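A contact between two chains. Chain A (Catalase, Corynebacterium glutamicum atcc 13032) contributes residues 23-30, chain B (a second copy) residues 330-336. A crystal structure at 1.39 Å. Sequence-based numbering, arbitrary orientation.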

# COMPACT_ATOMS: atom_id res chain seq x y z
N THR A 23 3.10 23.60 14.31
CA THR A 23 2.51 23.95 13.03
C THR A 23 1.84 22.73 12.45
O THR A 23 2.22 21.59 12.76
CB THR A 23 3.56 24.44 12.00
OG1 THR A 23 4.40 23.34 11.59
CG2 THR A 23 4.43 25.55 12.56
N ARG A 24 0.84 22.96 11.60
CA ARG A 24 0.31 21.88 10.77
C ARG A 24 1.37 21.46 9.75
O ARG A 24 2.44 22.08 9.65
CB ARG A 24 -0.98 22.30 10.06
CG ARG A 24 -2.10 22.62 11.03
CD ARG A 24 -3.48 22.47 10.40
NE ARG A 24 -3.51 22.88 9.00
CZ ARG A 24 -3.76 24.12 8.58
NH1 ARG A 24 -3.99 25.09 9.44
NH2 ARG A 24 -3.77 24.37 7.27
N HIS A 25 1.08 20.42 8.98
CA HIS A 25 2.07 19.90 8.05
C HIS A 25 2.27 20.78 6.82
O HIS A 25 3.22 20.57 6.07
CB HIS A 25 1.76 18.45 7.72
CG HIS A 25 1.79 17.55 8.92
ND1 HIS A 25 1.30 16.26 8.90
CD2 HIS A 25 2.25 17.77 10.17
CE1 HIS A 25 1.47 15.72 10.10
NE2 HIS A 25 2.05 16.61 10.88
N ASN A 26 1.38 21.76 6.62
CA ASN A 26 1.60 22.78 5.59
C ASN A 26 2.42 23.96 6.14
O ASN A 26 2.76 24.88 5.40
CB ASN A 26 0.28 23.30 5.01
CG ASN A 26 -0.44 24.26 5.95
OD1 ASN A 26 -0.39 24.10 7.17
ND2 ASN A 26 -1.09 25.28 5.38
N GLY A 27 2.74 23.93 7.43
CA GLY A 27 3.51 25.00 8.03
C GLY A 27 2.72 26.09 8.73
O GLY A 27 3.32 26.97 9.35
N ALA A 28 1.38 26.05 8.65
CA ALA A 28 0.55 27.06 9.32
C ALA A 28 0.47 26.79 10.83
O ALA A 28 0.51 25.64 11.25
CB ALA A 28 -0.83 27.11 8.71
N PRO A 29 0.35 27.84 11.64
CA PRO A 29 0.31 27.65 13.10
C PRO A 29 -0.87 26.81 13.59
O PRO A 29 -1.99 26.95 13.08
CB PRO A 29 0.19 29.08 13.64
CG PRO A 29 0.76 29.96 12.57
CD PRO A 29 0.40 29.27 11.27
N VAL A 30 -0.61 25.95 14.57
CA VAL A 30 -1.65 25.15 15.21
C VAL A 30 -2.31 25.95 16.32
O VAL A 30 -1.61 26.45 17.19
CB VAL A 30 -1.06 23.88 15.85
CG1 VAL A 30 -2.08 23.20 16.78
CG2 VAL A 30 -0.59 22.91 14.79
N PRO B 330 -7.21 22.34 -0.77
CA PRO B 330 -7.84 23.60 -0.32
C PRO B 330 -7.77 23.79 1.21
O PRO B 330 -7.94 24.92 1.70
CB PRO B 330 -9.29 23.47 -0.80
CG PRO B 330 -9.53 21.99 -0.90
CD PRO B 330 -8.20 21.41 -1.36
N GLY B 331 -7.51 22.71 1.95
CA GLY B 331 -7.33 22.78 3.39
C GLY B 331 -6.01 23.40 3.81
O GLY B 331 -5.81 23.71 4.99
N ASN B 332 -5.11 23.59 2.85
CA ASN B 332 -3.88 24.32 3.10
C ASN B 332 -4.17 25.82 3.14
O ASN B 332 -3.84 26.55 2.21
CB ASN B 332 -2.82 24.02 2.05
CG ASN B 332 -2.24 22.64 2.20
OD1 ASN B 332 -2.25 22.07 3.29
ND2 ASN B 332 -1.73 22.09 1.11
N ILE B 333 -4.81 26.25 4.22
CA ILE B 333 -5.03 27.67 4.46
C ILE B 333 -3.98 28.20 5.44
O ILE B 333 -3.24 27.43 6.08
CB ILE B 333 -6.47 27.97 4.94
CG1 ILE B 333 -6.81 27.19 6.22
CG2 ILE B 333 -7.46 27.63 3.82
CD1 ILE B 333 -8.17 27.56 6.81
N VAL B 334 -3.89 29.52 5.52
CA VAL B 334 -2.91 30.20 6.34
C VAL B 334 -3.61 31.31 7.11
O VAL B 334 -4.75 31.66 6.79
CB VAL B 334 -1.77 30.80 5.48
CG1 VAL B 334 -0.90 29.69 4.89
CG2 VAL B 334 -2.33 31.71 4.39
N PRO B 335 -2.94 31.87 8.14
CA PRO B 335 -3.58 32.97 8.86
C PRO B 335 -4.01 34.12 7.93
O PRO B 335 -3.28 34.47 6.99
CB PRO B 335 -2.49 33.42 9.83
CG PRO B 335 -1.70 32.14 10.09
CD PRO B 335 -1.65 31.49 8.74
N GLY B 336 -5.19 34.67 8.18
CA GLY B 336 -5.75 35.71 7.34
C GLY B 336 -6.73 35.21 6.29
O GLY B 336 -7.36 36.01 5.59

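The contact is organised around one backbone carbonyl. The oxygen of Ile B333 accepts two hydrogen bonds from chain A: one from Asn A26 ND2 to Ile B333 O at 3.1 Å, and a longer, weak one from Arg A24 NH2 to Ile B333 O at 3.3 Å. A carbonyl oxygen carries two lone pairs and can serve two donors at once; here a carboxamide and a guanidinium share it. The carbonyl lies at the edge of the guanidinium, near its plane, where the N-H bonds of an arginine point. Arg A24 NH2 also comes within 3.1 Å of Gly B331 O, but the angle there is too poor for a hydrogen bond.

Neither stretch forms a regular helix or strand. In chain A, a type I beta turn runs from Arg A24 to Gly A27, closed by the bond from Gly A27 N to Arg A24 O at 2.9 Å. A further bond, from Arg A24 N to Ala A28 O at 2.7 Å, ties the two ends of the loop together. Gly A27 has a positive phi, at which a CB would be jammed against the carbonyl oxygen of Asn A26, so glycine suits the position. Asn A26 uses both ends of its amide: while ND2 reaches across to chain B, OD1 accepts a bond from Ala A28 N at 3.0 Å, which helps hold the side chain, with chi1 in the p well, in place. Its CB also rests 3.3 Å from Asn B332 OD1, a packing contact.

On the chain B side, Ile B333 contributes chiefly through its main chain. Its CA-to-CB bond points away from chain A, while its carbonyl faces the donors. A weak bond from Ile B333 N to Gly B331 O, 2.8 Å long, accompanies the local bend.

Ala A28 points its methyl toward chain B, where CB packs 3.6 Å from Ile B333 O; its apolar partner is Pro B335, with Ala A28 CB 4.5 Å from Pro B335 CD. The short side chain lets the backbones come near, the CA atoms of Ala A28 and Val B334 lying 5.5 Å apart. Next to it, Pro A29 CD meets Pro B335 CG at 3.7 Å. These compact, rigid rings make van der Waals contact without leaving a side-chain polar group unsatisfied. Together the two stretches bury 272 Å², a modest area built around a shared carbonyl and a small apolar patch.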